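Local atomic coordinates of methylaspartate ammonia-lyase (Citrobacter amalonaticus, PDB entry 1KKR), a protein that catalyses the reversible, magnesium-dependent anti elimination of ammonia from (2S,3S)-3-methylaspartate to give mesaconate, probably as part of the methylaspartate cycle. Residues Phe15-Gln20 against Thr360-Glu365; Val328-Pro333 against Met353-Gly358. All coordinates share one frame; numbering follows the deposited sequence.

Contact 1: Phe15-Gln20 against Thr360-Glu365; sequences FYFDDQ and TCNETE. With 2AS ((2S,3S)-3-methyl-aspartic acid), chain E.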
ATOM      1  N   PHE A  15       8.732   1.272  -3.072  1.00 19.43           N
ATOM      2  CA  PHE A  15       9.967   1.009  -2.341  1.00 19.57           C
ATOM      3  C   PHE A  15      11.141   1.870  -2.787  1.00 19.78           C
ATOM      4  O   PHE A  15      11.014   3.075  -2.802  1.00 20.54           O
ATOM      5  CB  PHE A  15      10.295  -0.483  -2.200  1.00 19.70           C
ATOM      6  CG  PHE A  15      11.106  -0.803  -0.941  1.00 21.38           C
ATOM      7  CD1 PHE A  15      10.639  -0.498   0.322  1.00 20.07           C
ATOM      8  CD2 PHE A  15      12.354  -1.376  -1.045  1.00 22.33           C
ATOM      9  CE1 PHE A  15      11.425  -0.735   1.426  1.00 23.45           C
ATOM     10  CE2 PHE A  15      13.105  -1.656   0.056  1.00 22.66           C
ATOM     11  CZ  PHE A  15      12.660  -1.339   1.284  1.00 21.91           C
ATOM     12  N   TYR A  16      12.321   1.286  -2.971  1.00 20.89           N
ATOM     13  CA  TYR A  16      13.535   2.036  -3.200  1.00 21.37           C
ATOM     14  C   TYR A  16      14.261   1.356  -4.332  1.00 22.05           C
ATOM     15  O   TYR A  16      14.173   0.139  -4.508  1.00 21.98           O
ATOM     16  CB  TYR A  16      14.420   2.119  -1.873  1.00 21.75           C
ATOM     17  CG  TYR A  16      13.616   2.917  -0.881  1.00 23.16           C
ATOM     18  CD1 TYR A  16      12.600   2.322  -0.139  1.00 23.29           C
ATOM     19  CD2 TYR A  16      13.752   4.293  -0.822  1.00 24.06           C
ATOM     20  CE1 TYR A  16      11.798   3.054   0.671  1.00 22.15           C
ATOM     21  CE2 TYR A  16      12.970   5.027  -0.032  1.00 23.64           C
ATOM     22  CZ  TYR A  16      11.969   4.430   0.692  1.00 24.92           C
ATOM     23  OH  TYR A  16      11.178   5.274   1.408  1.00 19.62           O
ATOM     24  N   PHE A  17      14.936   2.161  -5.128  1.00 22.66           N
ATOM     25  CA  PHE A  17      15.987   1.642  -5.960  1.00 24.44           C
ATOM     26  C   PHE A  17      17.238   1.402  -5.117  1.00 25.13           C
ATOM     27  O   PHE A  17      17.738   2.348  -4.527  1.00 27.09           O
ATOM     28  CB  PHE A  17      16.360   2.646  -7.027  1.00 24.50           C
ATOM     29  CG  PHE A  17      15.290   2.873  -8.014  1.00 24.32           C
ATOM     30  CD1 PHE A  17      14.585   1.828  -8.488  1.00 23.84           C
ATOM     31  CD2 PHE A  17      14.967   4.138  -8.444  1.00 25.57           C
ATOM     32  CE1 PHE A  17      13.597   2.013  -9.417  1.00 25.41           C
ATOM     33  CE2 PHE A  17      13.961   4.324  -9.374  1.00 25.67           C
ATOM     34  CZ  PHE A  17      13.289   3.268  -9.855  1.00 24.23           C
ATOM     35  N   ASP A  18      17.775   0.181  -5.125  1.00 25.58           N
ATOM     36  CA  ASP A  18      19.004  -0.139  -4.389  1.00 26.31           C
ATOM     37  C   ASP A  18      20.132  -0.544  -5.348  1.00 27.55           C
ATOM     38  O   ASP A  18      19.919  -1.310  -6.299  1.00 28.01           O
ATOM     39  CB  ASP A  18      18.783  -1.283  -3.383  1.00 26.04           C
ATOM     40  CG  ASP A  18      17.977  -0.869  -2.140  1.00 26.43           C
ATOM     41  OD1 ASP A  18      17.895   0.349  -1.821  1.00 23.81           O
ATOM     42  OD2 ASP A  18      17.442  -1.736  -1.400  1.00 24.93           O
ATOM     43  N   ASP A  19      21.343  -0.084  -5.075  1.00 28.52           N
ATOM     44  CA  ASP A  19      22.491  -0.530  -5.850  1.00 29.80           C
ATOM     45  C   ASP A  19      22.991  -1.832  -5.273  1.00 30.22           C
ATOM     46  O   ASP A  19      23.801  -1.874  -4.344  1.00 30.07           O
ATOM     47  CB  ASP A  19      23.539   0.545  -5.794  1.00 30.34           C
ATOM     48  CG  ASP A  19      24.838   0.194  -6.481  1.00 31.49           C
ATOM     49  OD1 ASP A  19      25.160  -0.978  -6.814  1.00 31.04           O
ATOM     50  OD2 ASP A  19      25.616   1.147  -6.683  1.00 34.11           O
ATOM     51  N   GLN A  20      22.473  -2.902  -5.837  1.00 30.74           N
ATOM     52  CA  GLN A  20      22.848  -4.233  -5.458  1.00 31.45           C
ATOM     53  C   GLN A  20      24.359  -4.466  -5.397  1.00 32.15           C
ATOM     54  O   GLN A  20      24.836  -5.169  -4.519  1.00 30.78           O
ATOM     55  CB  GLN A  20      22.296  -5.201  -6.491  1.00 32.17           C
ATOM     56  CG  GLN A  20      22.001  -6.556  -5.893  1.00 32.61           C
ATOM     57  CD  GLN A  20      21.426  -7.551  -6.905  1.00 36.39           C
ATOM     58  OE1 GLN A  20      21.866  -7.592  -8.052  1.00 36.47           O
ATOM     59  NE2 GLN A  20      20.444  -8.352  -6.477  1.00 37.99           N
ATOM     60  N   THR A 360       7.961  -7.284  -7.539  1.00 21.30           N
ATOM     61  CA  THR A 360       8.841  -6.519  -6.635  1.00 20.83           C
ATOM     62  C   THR A 360       8.104  -5.646  -5.647  1.00 20.66           C
ATOM     63  O   THR A 360       7.007  -5.161  -5.917  1.00 19.13           O
ATOM     64  CB  THR A 360       9.844  -5.643  -7.439  1.00 21.32           C
ATOM     65  OG1 THR A 360      10.724  -4.949  -6.546  1.00 22.47           O
ATOM     66  CG2 THR A 360       9.132  -4.545  -8.253  1.00 22.07           C
ATOM     67  N   CYS A 361       8.723  -5.455  -4.489  1.00 19.72           N
ATOM     68  CA  CYS A 361       8.209  -4.511  -3.532  1.00 20.84           C
ATOM     69  C   CYS A 361       8.244  -3.136  -4.146  1.00 20.55           C
ATOM     70  O   CYS A 361       7.557  -2.262  -3.690  1.00 20.83           O
ATOM     71  CB  CYS A 361       9.072  -4.470  -2.256  1.00 20.35           C
ATOM     72  SG  CYS A 361      10.844  -4.116  -2.531  1.00 24.27           S
ATOM     73  N   ASN A 362       9.029  -2.952  -5.197  1.00 20.77           N
ATOM     74  CA  ASN A 362       9.265  -1.627  -5.752  1.00 20.46           C
ATOM     75  C   ASN A 362       8.363  -1.239  -6.903  1.00 19.94           C
ATOM     76  O   ASN A 362       8.722  -0.317  -7.659  1.00 20.55           O
ATOM     77  CB  ASN A 362      10.720  -1.498  -6.238  1.00 20.56           C
ATOM     78  CG  ASN A 362      11.133  -0.044  -6.518  1.00 21.93           C
ATOM     79  OD1 ASN A 362      10.778   0.891  -5.757  1.00 19.80           O
ATOM     80  ND2 ASN A 362      11.910   0.154  -7.613  1.00 17.07           N
ATOM     81  N   GLU A 363       7.216  -1.910  -7.057  1.00 19.00           N
ATOM     82  CA  GLU A 363       6.255  -1.530  -8.103  1.00 18.29           C
ATOM     83  C   GLU A 363       5.074  -0.758  -7.473  1.00 18.23           C
ATOM     84  O   GLU A 363       5.289  -0.068  -6.448  1.00 17.03           O
ATOM     85  CB  GLU A 363       5.876  -2.657  -9.045  1.00 18.75           C
ATOM     86  CG  GLU A 363       5.236  -3.889  -8.449  1.00 17.58           C
ATOM     87  CD  GLU A 363       5.119  -5.007  -9.499  1.00 20.66           C
ATOM     88  OE1 GLU A 363       5.850  -6.010  -9.387  1.00 21.99           O
ATOM     89  OE2 GLU A 363       4.362  -4.773 -10.471  1.00 15.39           O
ATOM     90  N   THR A 364       3.877  -0.754  -8.068  1.00 17.52           N
ATOM     91  CA  THR A 364       2.821   0.121  -7.548  1.00 16.78           C
ATOM     92  C   THR A 364       1.523  -0.568  -7.287  1.00 16.93           C
ATOM     93  O   THR A 364       1.387  -1.767  -7.558  1.00 15.85           O
ATOM     94  CB  THR A 364       2.524   1.280  -8.556  1.00 17.82           C
ATOM     95  OG1 THR A 364       1.862   0.785  -9.744  1.00 15.08           O
ATOM     96  CG2 THR A 364       3.805   1.877  -9.074  1.00 18.79           C
ATOM     97  N   GLU A 365       0.577   0.206  -6.745  1.00 17.05           N
ATOM     98  CA  GLU A 365      -0.807  -0.255  -6.578  1.00 18.00           C
ATOM     99  C   GLU A 365      -1.423  -0.629  -7.927  1.00 17.65           C
ATOM    100  O   GLU A 365      -2.063  -1.661  -8.004  1.00 17.62           O
ATOM    101  CB  GLU A 365      -1.711   0.700  -5.764  1.00 18.82           C
ATOM    102  CG  GLU A 365      -2.525   1.774  -6.474  1.00 19.71           C
ATOM    103  CD  GLU A 365      -1.722   2.885  -7.135  1.00 20.62           C
ATOM    104  OE1 GLU A 365      -0.503   2.716  -7.463  1.00 16.97           O
ATOM    105  OE2 GLU A 365      -2.371   3.930  -7.369  1.00 19.24           O
TER
HETATM  106  C   2AS E 801      11.624  -7.752  -4.421  1.00 26.33           C
HETATM  107  O   2AS E 801      10.739  -7.198  -3.763  1.00 25.79           O
HETATM  108  CA  2AS E 801      12.333  -9.028  -3.923  1.00 26.39           C
HETATM  109  N   2AS E 801      12.307  -9.187  -2.455  1.00 25.83           N
HETATM  110  CB  2AS E 801      11.810 -10.269  -4.713  1.00 26.45           C
HETATM  111  CG  2AS E 801      12.622 -11.510  -4.409  1.00 26.23           C
HETATM  112  OD1 2AS E 801      12.617 -12.502  -5.136  1.00 22.97           O
HETATM  113  C4  2AS E 801      10.344 -10.654  -4.528  1.00 27.04           C
HETATM  114  OD2 2AS E 801      13.335 -11.484  -3.423  1.00 26.70           O
HETATM  115  OXT 2AS E 801      11.933  -7.264  -5.511  1.00 24.77           O
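Cys361, whose sulfur packs against Phe15, gives its backbone N to carboxylate oxygen O of the bound 3-methylaspartate at 2.8 Å, a nearly straight bond (165° at the hydrogen). The other oxygen of that carboxylate, OXT, accepts from Thr360 OG1 at 2.8 Å, so consecutive residues hold the group by both its oxygens. Thr360 OG1 also appears to accept from the backbone N of Asn362, an ST turn within the Thr360-Glu363 beta turn, although the model is tight at that nitrogen. Thr360 N, in turn, is tied to the anti lone pair of Glu363 OE1 at 3.1 Å, and Lys386 forms a salt bridge to the same oxygen.

Across the contact, a chi1 of 56° places Cys361 SG between its backbone N and carbonyl carbon, and the sulfur meets the Phe15 ring obliquely, 3.5 Å from CD2. One face of the same ring is occupied by Tyr16 CD1, 3.4 Å above its centre. Asn362 approaches the backbone bend between Phe15 and Tyr16: its OD1 lies 3.2 Å from Tyr16 N at a poor angle for a bond, and it is hydrogen-bonded to the hydroxyl of Ser13. At the other end of the amide, ND2 comes within 3.1 Å of Phe17 CE1, the amide plane standing 81° from the ring, and ND2 is hydrogen-bonded to Ala71 O. Tyr16 OH reaches Asp392 of the second subunit.

Both ends of the Asn362 amide are thus bonded to residues of the N-terminal region, which is consistent with a substrate-binding loop held in place from that side. The chemistry is divided: a backbone N-H and a hydroxyl bind the substrate carboxylate, while aromatic packing from the N-terminal strand backs the loop.

Contact 2: Val328-Pro333 against Met353-Gly358; sequences VQIKTP and MEAYQG. With 2AS ((2S,3S)-3-methyl-aspartic acid), chain E.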
ATOM      1  N   VAL A 328       9.456 -21.534 -10.944  1.00 22.69           N
ATOM      2  CA  VAL A 328      10.283 -20.417 -11.402  1.00 22.98           C
ATOM      3  C   VAL A 328       9.560 -19.129 -11.096  1.00 23.32           C
ATOM      4  O   VAL A 328       8.318 -19.038 -11.271  1.00 23.16           O
ATOM      5  CB  VAL A 328      10.538 -20.410 -12.919  1.00 23.27           C
ATOM      6  CG1 VAL A 328      11.424 -21.569 -13.346  1.00 21.63           C
ATOM      7  CG2 VAL A 328       9.249 -20.424 -13.665  1.00 24.92           C
ATOM      8  N   GLN A 329      10.298 -18.135 -10.618  1.00 22.57           N
ATOM      9  CA  GLN A 329       9.677 -16.835 -10.420  1.00 22.51           C
ATOM     10  C   GLN A 329       9.634 -16.035 -11.701  1.00 22.09           C
ATOM     11  O   GLN A 329      10.664 -15.626 -12.200  1.00 23.68           O
ATOM     12  CB  GLN A 329      10.317 -15.972  -9.310  1.00 21.99           C
ATOM     13  CG  GLN A 329       9.531 -14.662  -9.154  1.00 24.47           C
ATOM     14  CD  GLN A 329      10.047 -13.606  -8.146  1.00 26.61           C
ATOM     15  OE1 GLN A 329       9.604 -12.456  -8.214  1.00 24.15           O
ATOM     16  NE2 GLN A 329      10.893 -13.990  -7.208  1.00 25.46           N
ATOM     17  N   ILE A 330       8.423 -15.714 -12.137  1.00 20.94           N
ATOM     18  CA  ILE A 330       8.171 -14.864 -13.266  1.00 20.81           C
ATOM     19  C   ILE A 330       8.118 -13.472 -12.607  1.00 20.45           C
ATOM     20  O   ILE A 330       7.095 -13.046 -12.067  1.00 19.10           O
ATOM     21  CB  ILE A 330       6.808 -15.249 -13.890  1.00 20.56           C
ATOM     22  CG1 ILE A 330       6.802 -16.728 -14.296  1.00 22.74           C
ATOM     23  CG2 ILE A 330       6.490 -14.342 -15.059  1.00 21.52           C
ATOM     24  CD1 ILE A 330       5.426 -17.284 -14.766  1.00 24.42           C
ATOM     25  N   LYS A 331       9.226 -12.761 -12.652  1.00 20.57           N
ATOM     26  CA  LYS A 331       9.332 -11.513 -11.926  1.00 21.13           C
ATOM     27  C   LYS A 331       8.771 -10.438 -12.866  1.00 20.40           C
ATOM     28  O   LYS A 331       9.495  -9.922 -13.685  1.00 20.68           O
ATOM     29  CB  LYS A 331      10.779 -11.305 -11.494  1.00 21.80           C
ATOM     30  CG  LYS A 331      10.914 -10.230 -10.396  1.00 23.68           C
ATOM     31  CD  LYS A 331      12.318 -10.134  -9.844  1.00 25.15           C
ATOM     32  CE  LYS A 331      12.508 -10.972  -8.641  1.00 23.00           C
ATOM     33  NZ  LYS A 331      13.918 -11.174  -8.179  1.00 18.80           N
ATOM     34  N   THR A 332       7.459 -10.175 -12.752  1.00 19.57           N
ATOM     35  CA  THR A 332       6.686  -9.446 -13.754  1.00 19.06           C
ATOM     36  C   THR A 332       7.361  -8.251 -14.453  1.00 18.92           C
ATOM     37  O   THR A 332       7.283  -8.158 -15.655  1.00 18.96           O
ATOM     38  CB  THR A 332       5.254  -9.113 -13.282  1.00 19.00           C
ATOM     39  OG1 THR A 332       5.257  -8.383 -12.060  1.00 19.96           O
ATOM     40  CG2 THR A 332       4.513 -10.428 -12.927  1.00 19.04           C
ATOM     41  N   PRO A 333       7.967  -7.311 -13.749  1.00 18.60           N
ATOM     42  CA  PRO A 333       8.432  -6.138 -14.444  1.00 18.81           C
ATOM     43  C   PRO A 333       9.566  -6.464 -15.401  1.00 20.15           C
ATOM     44  O   PRO A 333       9.700  -5.799 -16.432  1.00 18.81           O
ATOM     45  CB  PRO A 333       8.895  -5.237 -13.330  1.00 19.91           C
ATOM     46  CG  PRO A 333       8.193  -5.708 -12.129  1.00 20.06           C
ATOM     47  CD  PRO A 333       8.205  -7.221 -12.308  1.00 18.65           C
HETATM   48  N   MSE A 353       5.820 -27.113 -15.181  1.00 27.39           N
HETATM   49  CA  MSE A 353       6.531 -26.209 -14.266  1.00 25.86           C
HETATM   50  C   MSE A 353       5.527 -25.429 -13.405  1.00 25.56           C
HETATM   51  O   MSE A 353       4.548 -24.915 -13.922  1.00 25.32           O
HETATM   52  CB  MSE A 353       7.444 -25.229 -15.067  1.00 25.67           C
HETATM   53  CG  MSE A 353       8.309 -24.254 -14.253  1.00 22.97           C
HETATM   54 SE   MSE A 353       9.367 -24.991 -12.964  1.00 26.20          SE
HETATM   55  CE  MSE A 353      10.546 -25.297 -14.213  1.00 22.18           C
ATOM     56  N   GLU A 354       5.744 -25.344 -12.090  1.00 25.19           N
ATOM     57  CA  GLU A 354       4.903 -24.508 -11.266  1.00 23.95           C
ATOM     58  C   GLU A 354       5.331 -23.038 -11.556  1.00 23.45           C
ATOM     59  O   GLU A 354       6.510 -22.680 -11.444  1.00 22.25           O
ATOM     60  CB  GLU A 354       5.020 -24.822  -9.747  1.00 24.45           C
ATOM     61  CG  GLU A 354       4.699 -26.266  -9.307  1.00 24.88           C
ATOM     62  CD  GLU A 354       4.839 -26.478  -7.814  1.00 25.12           C
ATOM     63  OE1 GLU A 354       4.943 -25.523  -7.042  1.00 23.78           O
ATOM     64  OE2 GLU A 354       4.830 -27.633  -7.371  1.00 30.71           O
ATOM     65  N   ALA A 355       4.358 -22.199 -11.884  1.00 22.22           N
ATOM     66  CA  ALA A 355       4.583 -20.761 -12.144  1.00 22.15           C
ATOM     67  C   ALA A 355       4.242 -19.906 -10.933  1.00 21.33           C
ATOM     68  O   ALA A 355       3.170 -20.009 -10.410  1.00 20.20           O
ATOM     69  CB  ALA A 355       3.745 -20.333 -13.338  1.00 21.89           C
ATOM     70  N   TYR A 356       5.202 -19.120 -10.473  1.00 20.54           N
ATOM     71  CA  TYR A 356       5.058 -18.200  -9.387  1.00 20.21           C
ATOM     72  C   TYR A 356       5.127 -16.822 -10.037  1.00 20.06           C
ATOM     73  O   TYR A 356       6.196 -16.421 -10.573  1.00 19.89           O
ATOM     74  CB  TYR A 356       6.260 -18.395  -8.500  1.00 21.59           C
ATOM     75  CG  TYR A 356       6.627 -17.251  -7.581  1.00 21.25           C
ATOM     76  CD1 TYR A 356       5.668 -16.365  -7.121  1.00 20.60           C
ATOM     77  CD2 TYR A 356       7.944 -17.085  -7.147  1.00 20.74           C
ATOM     78  CE1 TYR A 356       6.012 -15.317  -6.254  1.00 22.50           C
ATOM     79  CE2 TYR A 356       8.298 -16.055  -6.262  1.00 20.90           C
ATOM     80  CZ  TYR A 356       7.332 -15.164  -5.835  1.00 21.03           C
ATOM     81  OH  TYR A 356       7.599 -14.109  -4.978  1.00 17.89           O
ATOM     82  N   GLN A 357       3.973 -16.148 -10.068  1.00 19.41           N
ATOM     83  CA  GLN A 357       3.859 -14.854 -10.696  1.00 19.33           C
ATOM     84  C   GLN A 357       4.289 -13.891  -9.565  1.00 19.44           C
ATOM     85  O   GLN A 357       3.502 -13.598  -8.672  1.00 19.25           O
ATOM     86  CB  GLN A 357       2.425 -14.555 -11.165  1.00 19.44           C
ATOM     87  CG  GLN A 357       2.321 -13.437 -12.222  1.00 18.22           C
ATOM     88  CD  GLN A 357       0.906 -13.155 -12.565  1.00 18.42           C
ATOM     89  OE1 GLN A 357       0.242 -13.987 -13.176  1.00 17.85           O
ATOM     90  NE2 GLN A 357       0.394 -12.006 -12.094  1.00 18.71           N
ATOM     91  N   GLY A 358       5.553 -13.478  -9.572  1.00 18.94           N
ATOM     92  CA  GLY A 358       6.098 -12.703  -8.449  1.00 19.74           C
ATOM     93  C   GLY A 358       6.097 -11.221  -8.850  1.00 20.60           C
ATOM     94  O   GLY A 358       5.075 -10.674  -9.281  1.00 19.54           O
TER
HETATM   95  C   2AS E 801      11.624  -7.752  -4.421  1.00 26.33           C
HETATM   96  O   2AS E 801      10.739  -7.198  -3.763  1.00 25.79           O
HETATM   97  CA  2AS E 801      12.333  -9.028  -3.923  1.00 26.39           C
HETATM   98  N   2AS E 801      12.307  -9.187  -2.455  1.00 25.83           N
HETATM   99  CB  2AS E 801      11.810 -10.269  -4.713  1.00 26.45           C
HETATM  100  CG  2AS E 801      12.622 -11.510  -4.409  1.00 26.23           C
HETATM  101  OD1 2AS E 801      12.617 -12.502  -5.136  1.00 22.97           O
HETATM  102  C4  2AS E 801      10.344 -10.654  -4.528  1.00 27.04           C
HETATM  103  OD2 2AS E 801      13.335 -11.484  -3.423  1.00 26.70           O
HETATM  104  OXT 2AS E 801      11.933  -7.264  -5.511  1.00 24.77           O
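Val328-Ile330 and Glu354-Gln357 run as neighbouring parallel strands, joined by backbone hydrogen bonds. Val328 N binds Glu354 O at 3.2 Å, Ile330 N binds Tyr356 O at 2.8 Å, and Tyr356 N returns a bond to Val328 O. Beyond the strand ends Gly358 N continues the ladder to Ile330 O at 3.0 Å.

Apolar contacts lie on the face turned to the surrounding helices. Ile330 CD1 touches Ala355 CB at 3.8 Å, and Val328 CG1 meets CE of Met353, modelled as selenomethionine, at 3.9 Å, the two side chains crossing at about a right angle.

Polar and aromatic groups share the opposite face, inside the barrel. Gln329, with CG anti to its backbone N (chi1 -177°) and extended beyond, lies alongside Tyr356; its CG sits over one ring face, 3.4 Å from CE2, with amide and ring planes 41° apart. Its NE2 donates to substrate OD1 at 3.1 Å, and its OE1 accepts from Gly359 N, which fixes the amide's orientation. Just past the strand, Lys331, bent at chi3, brings its NZ to 3.6 Å from OD1 of the substrate; NZ also forms a salt bridge with Asp307, a magnesium ligand.

Apolar packing therefore anchors the strand pair on its outer side, while Gln329 on the inner face binds the substrate carboxylate and the proton-accepting Lys331 comes close to the substrate from the strand end.

In the fold
Residues 15-20 come first along the chain, followed after a long interval by 328-333, 353-358 and 360-365, so contact 2 falls between the two segments of contact 1. Contact 2 pairs strands 327-330 and 354-357 of the parallel barrel sheet, joined through helix 339-350 as a beta-alpha-beta unit. Contact 1 ties the loop following strand 354-357 to strand 3-18 of the N-terminal antiparallel sheet. Their centres are about 17 Å apart, yet Glu363 packs on Thr332 and Pro333, and both contacts touch the substrate. The active site is thereby assembled from barrel strand ends and their loops, one of them braced by the N-terminal domain, as in enolase-type folds.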